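Local coordinates for Ketoacyl_synth_N domain-containing protein (Photorhabdus luminescens subsp. laumondii, PDB 6SMO) that belongs to the ketoacyl synthase family, probably taking part in building acyl chains on an acyl carrier protein, and lines a pocket holding a pentaoxododecanal, at residues 4-9 against 241-246. Residues are numbered along the deposited sequence; the frame is centred on the assembly and turned at random.
Sequences RVVVTG and LCELTG
Val7 pairs with Cys242 and Val6 with Glu243, the first hydrogen-bonded and the second non-hydrogen-bonded, in two antiparallel strands, 5-9 and 242-246, which run at 146° to each other. They are neighbours in the mixed sheet of the thiolase-like fold, where strand 5-13 lies between strands 218-229 and 242-251. Val7 N donates to Cys242 O at 2.9 Å, and Leu241 N donates to Val7 O at 2.9 Å. Leu241 and Cys242 thus both face Val7, a classic beta bulge. Farther along, Leu244 N also donates to Val5 O, at 3.1 Å and bent. Water takes over beyond it, accepting from Val5 N and lying 2.7 Å from Leu244 O.

Val5, Val7, Cys242 and Leu244 share one face of the sheet. Helix 161-175 packs on Val5 and Leu244, and helix 319-329 on Val7 and Cys242. Val7 CG2 touches Cys242 SG at 3.7 Å. At the bulge, Leu241 turns CD1 to Thr8 O.

The other face carries Val6 and Glu243, where Val6 CG1 rests on Glu243 CG at 3.8 Å. Glu243 has CG anti to its backbone N (chi1 -171°) and an extended chain, which carries the carboxylate to Arg4. Arg4 bends at chi3 and meets it side-on in a salt bridge, the guanidinium and carboxylate planes 36° apart. Arg4 NE bonds to Glu243 OE2 at 2.8 Å, while NH1 bonds to Glu243 OE1 at 3.3 Å, both on the syn side.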
ATOM      1  N   ARG C   4      -9.793 -10.065  22.983  1.00 44.59           N
ATOM      2  CA  ARG C   4      -8.457  -9.881  23.609  1.00 43.93           C
ATOM      3  C   ARG C   4      -7.387 -10.409  22.644  1.00 42.70           C
ATOM      4  O   ARG C   4      -7.549 -11.540  22.145  1.00 42.35           O
ATOM      5  CB  ARG C   4      -8.408 -10.580  24.973  1.00 44.36           C
ATOM      6  CG  ARG C   4      -9.359  -9.983  26.002  1.00 44.60           C
ATOM      7  CD  ARG C   4      -9.427 -10.795  27.281  1.00 45.25           C
ATOM      8  NE  ARG C   4      -8.230 -10.652  28.101  1.00 45.28           N
ATOM      9  CZ  ARG C   4      -8.020 -11.279  29.258  1.00 45.81           C
ATOM     10  NH1 ARG C   4      -6.895 -11.071  29.923  1.00 45.81           N
ATOM     11  NH2 ARG C   4      -8.926 -12.108  29.748  1.00 46.56           N
ATOM     12  N   VAL C   5      -6.351  -9.604  22.387  1.00 41.58           N
ATOM     13  CA  VAL C   5      -5.237  -9.905  21.439  1.00 40.86           C
ATOM     14  C   VAL C   5      -3.967 -10.167  22.256  1.00 40.50           C
ATOM     15  O   VAL C   5      -3.700  -9.387  23.194  1.00 40.12           O
ATOM     16  CB  VAL C   5      -5.030  -8.752  20.437  1.00 40.37           C
ATOM     17  CG1 VAL C   5      -4.003  -9.103  19.369  1.00 40.19           C
ATOM     18  CG2 VAL C   5      -6.338  -8.320  19.793  1.00 40.26           C
ATOM     19  N   VAL C   6      -3.214 -11.214  21.901  1.00 40.22           N
ATOM     20  CA  VAL C   6      -1.984 -11.659  22.625  1.00 40.21           C
ATOM     21  C   VAL C   6      -0.866 -11.930  21.612  1.00 39.70           C
ATOM     22  O   VAL C   6      -1.174 -12.364  20.484  1.00 39.58           O
ATOM     23  CB  VAL C   6      -2.260 -12.897  23.502  1.00 40.48           C
ATOM     24  CG1 VAL C   6      -3.091 -12.545  24.725  1.00 40.74           C
ATOM     25  CG2 VAL C   6      -2.911 -14.030  22.722  1.00 40.70           C
ATOM     26  N   VAL C   7       0.384 -11.680  22.017  1.00 39.49           N
ATOM     27  CA  VAL C   7       1.622 -11.959  21.227  1.00 39.58           C
ATOM     28  C   VAL C   7       2.084 -13.379  21.570  1.00 39.85           C
ATOM     29  O   VAL C   7       2.324 -13.640  22.766  1.00 40.58           O
ATOM     30  CB  VAL C   7       2.726 -10.923  21.521  1.00 39.63           C
ATOM     31  CG1 VAL C   7       3.945 -11.122  20.632  1.00 39.58           C
ATOM     32  CG2 VAL C   7       2.216  -9.494  21.408  1.00 39.37           C
ATOM     33  N   THR C   8       2.196 -14.258  20.568  1.00 39.51           N
ATOM     34  CA  THR C   8       2.563 -15.694  20.726  1.00 39.91           C
ATOM     35  C   THR C   8       3.967 -15.969  20.167  1.00 40.02           C
ATOM     36  O   THR C   8       4.604 -16.922  20.656  1.00 41.03           O
ATOM     37  CB  THR C   8       1.513 -16.604  20.076  1.00 39.69           C
ATOM     38  OG1 THR C   8       1.237 -16.116  18.762  1.00 38.60           O
ATOM     39  CG2 THR C   8       0.234 -16.676  20.880  1.00 40.04           C
ATOM     40  N   GLY C   9       4.429 -15.181  19.190  1.00 39.54           N
ATOM     41  CA  GLY C   9       5.761 -15.334  18.571  1.00 39.60           C
ATOM     42  C   GLY C   9       6.320 -14.007  18.087  1.00 39.53           C
ATOM     43  O   GLY C   9       5.518 -13.135  17.697  1.00 39.05           O
ATOM     44  N   LEU C 241       3.548 -14.784  25.130  1.00 44.18           N
ATOM     45  CA  LEU C 241       4.614 -13.855  25.597  1.00 44.10           C
ATOM     46  C   LEU C 241       3.986 -12.755  26.461  1.00 43.39           C
ATOM     47  O   LEU C 241       4.433 -12.579  27.612  1.00 43.53           O
ATOM     48  CB  LEU C 241       5.348 -13.249  24.395  1.00 44.00           C
ATOM     49  CG  LEU C 241       6.498 -14.082  23.834  1.00 44.77           C
ATOM     50  CD1 LEU C 241       5.981 -15.327  23.132  1.00 44.99           C
ATOM     51  CD2 LEU C 241       7.351 -13.252  22.886  1.00 44.89           C
ATOM     52  N   CYS C 242       2.993 -12.048  25.913  1.00 41.84           N
ATOM     53  CA  CYS C 242       2.309 -10.896  26.558  1.00 40.93           C
ATOM     54  C   CYS C 242       0.961 -10.635  25.875  1.00 41.04           C
ATOM     55  O   CYS C 242       0.676 -11.293  24.855  1.00 41.23           O
ATOM     56  CB  CYS C 242       3.181  -9.647  26.497  1.00 40.31           C
ATOM     57  SG  CYS C 242       3.534  -9.094  24.809  1.00 39.17           S
ATOM     58  N   GLU C 243       0.174  -9.709  26.432  1.00 41.10           N
ATOM     59  CA  GLU C 243      -1.146  -9.272  25.904  1.00 41.29           C
ATOM     60  C   GLU C 243      -1.037  -7.817  25.432  1.00 41.11           C
ATOM     61  O   GLU C 243      -0.515  -6.991  26.205  1.00 40.80           O
ATOM     62  CB  GLU C 243      -2.219  -9.411  26.987  1.00 42.12           C
ATOM     63  CG  GLU C 243      -3.634  -9.198  26.476  1.00 42.57           C
ATOM     64  CD  GLU C 243      -4.728  -9.324  27.523  1.00 43.02           C
ATOM     65  OE1 GLU C 243      -4.399  -9.359  28.726  1.00 43.60           O
ATOM     66  OE2 GLU C 243      -5.909  -9.388  27.131  1.00 42.81           O
ATOM     67  N   LEU C 244      -1.504  -7.523  24.213  1.00 40.53           N
ATOM     68  CA  LEU C 244      -1.634  -6.136  23.687  1.00 40.41           C
ATOM     69  C   LEU C 244      -2.915  -5.524  24.261  1.00 40.65           C
ATOM     70  O   LEU C 244      -4.013  -5.946  23.844  1.00 40.57           O
ATOM     71  CB  LEU C 244      -1.649  -6.156  22.154  1.00 40.00           C
ATOM     72  CG  LEU C 244      -1.377  -4.809  21.481  1.00 39.73           C
ATOM     73  CD1 LEU C 244      -0.677  -5.000  20.144  1.00 39.26           C
ATOM     74  CD2 LEU C 244      -2.658  -4.007  21.299  1.00 39.70           C
ATOM     75  N   THR C 245      -2.769  -4.574  25.188  1.00 40.89           N
ATOM     76  CA  THR C 245      -3.863  -4.023  26.034  1.00 41.63           C
ATOM     77  C   THR C 245      -4.427  -2.732  25.426  1.00 41.94           C
ATOM     78  O   THR C 245      -5.641  -2.501  25.593  1.00 43.14           O
ATOM     79  CB  THR C 245      -3.376  -3.805  27.472  1.00 42.44           C
ATOM     80  OG1 THR C 245      -2.046  -3.285  27.420  1.00 42.24           O
ATOM     81  CG2 THR C 245      -3.394  -5.077  28.291  1.00 43.05           C
ATOM     82  N   GLY C 246      -3.594  -1.929  24.753  1.00 41.22           N
ATOM     83  CA  GLY C 246      -3.991  -0.606  24.227  1.00 40.73           C
ATOM     84  C   GLY C 246      -3.175  -0.181  23.018  1.00 39.71           C
ATOM     85  O   GLY C 246      -2.015  -0.625  22.892  1.00 39.87           O
TER
HETATM   86  O   HOH W   1      -5.948  -7.749  24.535  1.00 29.70           O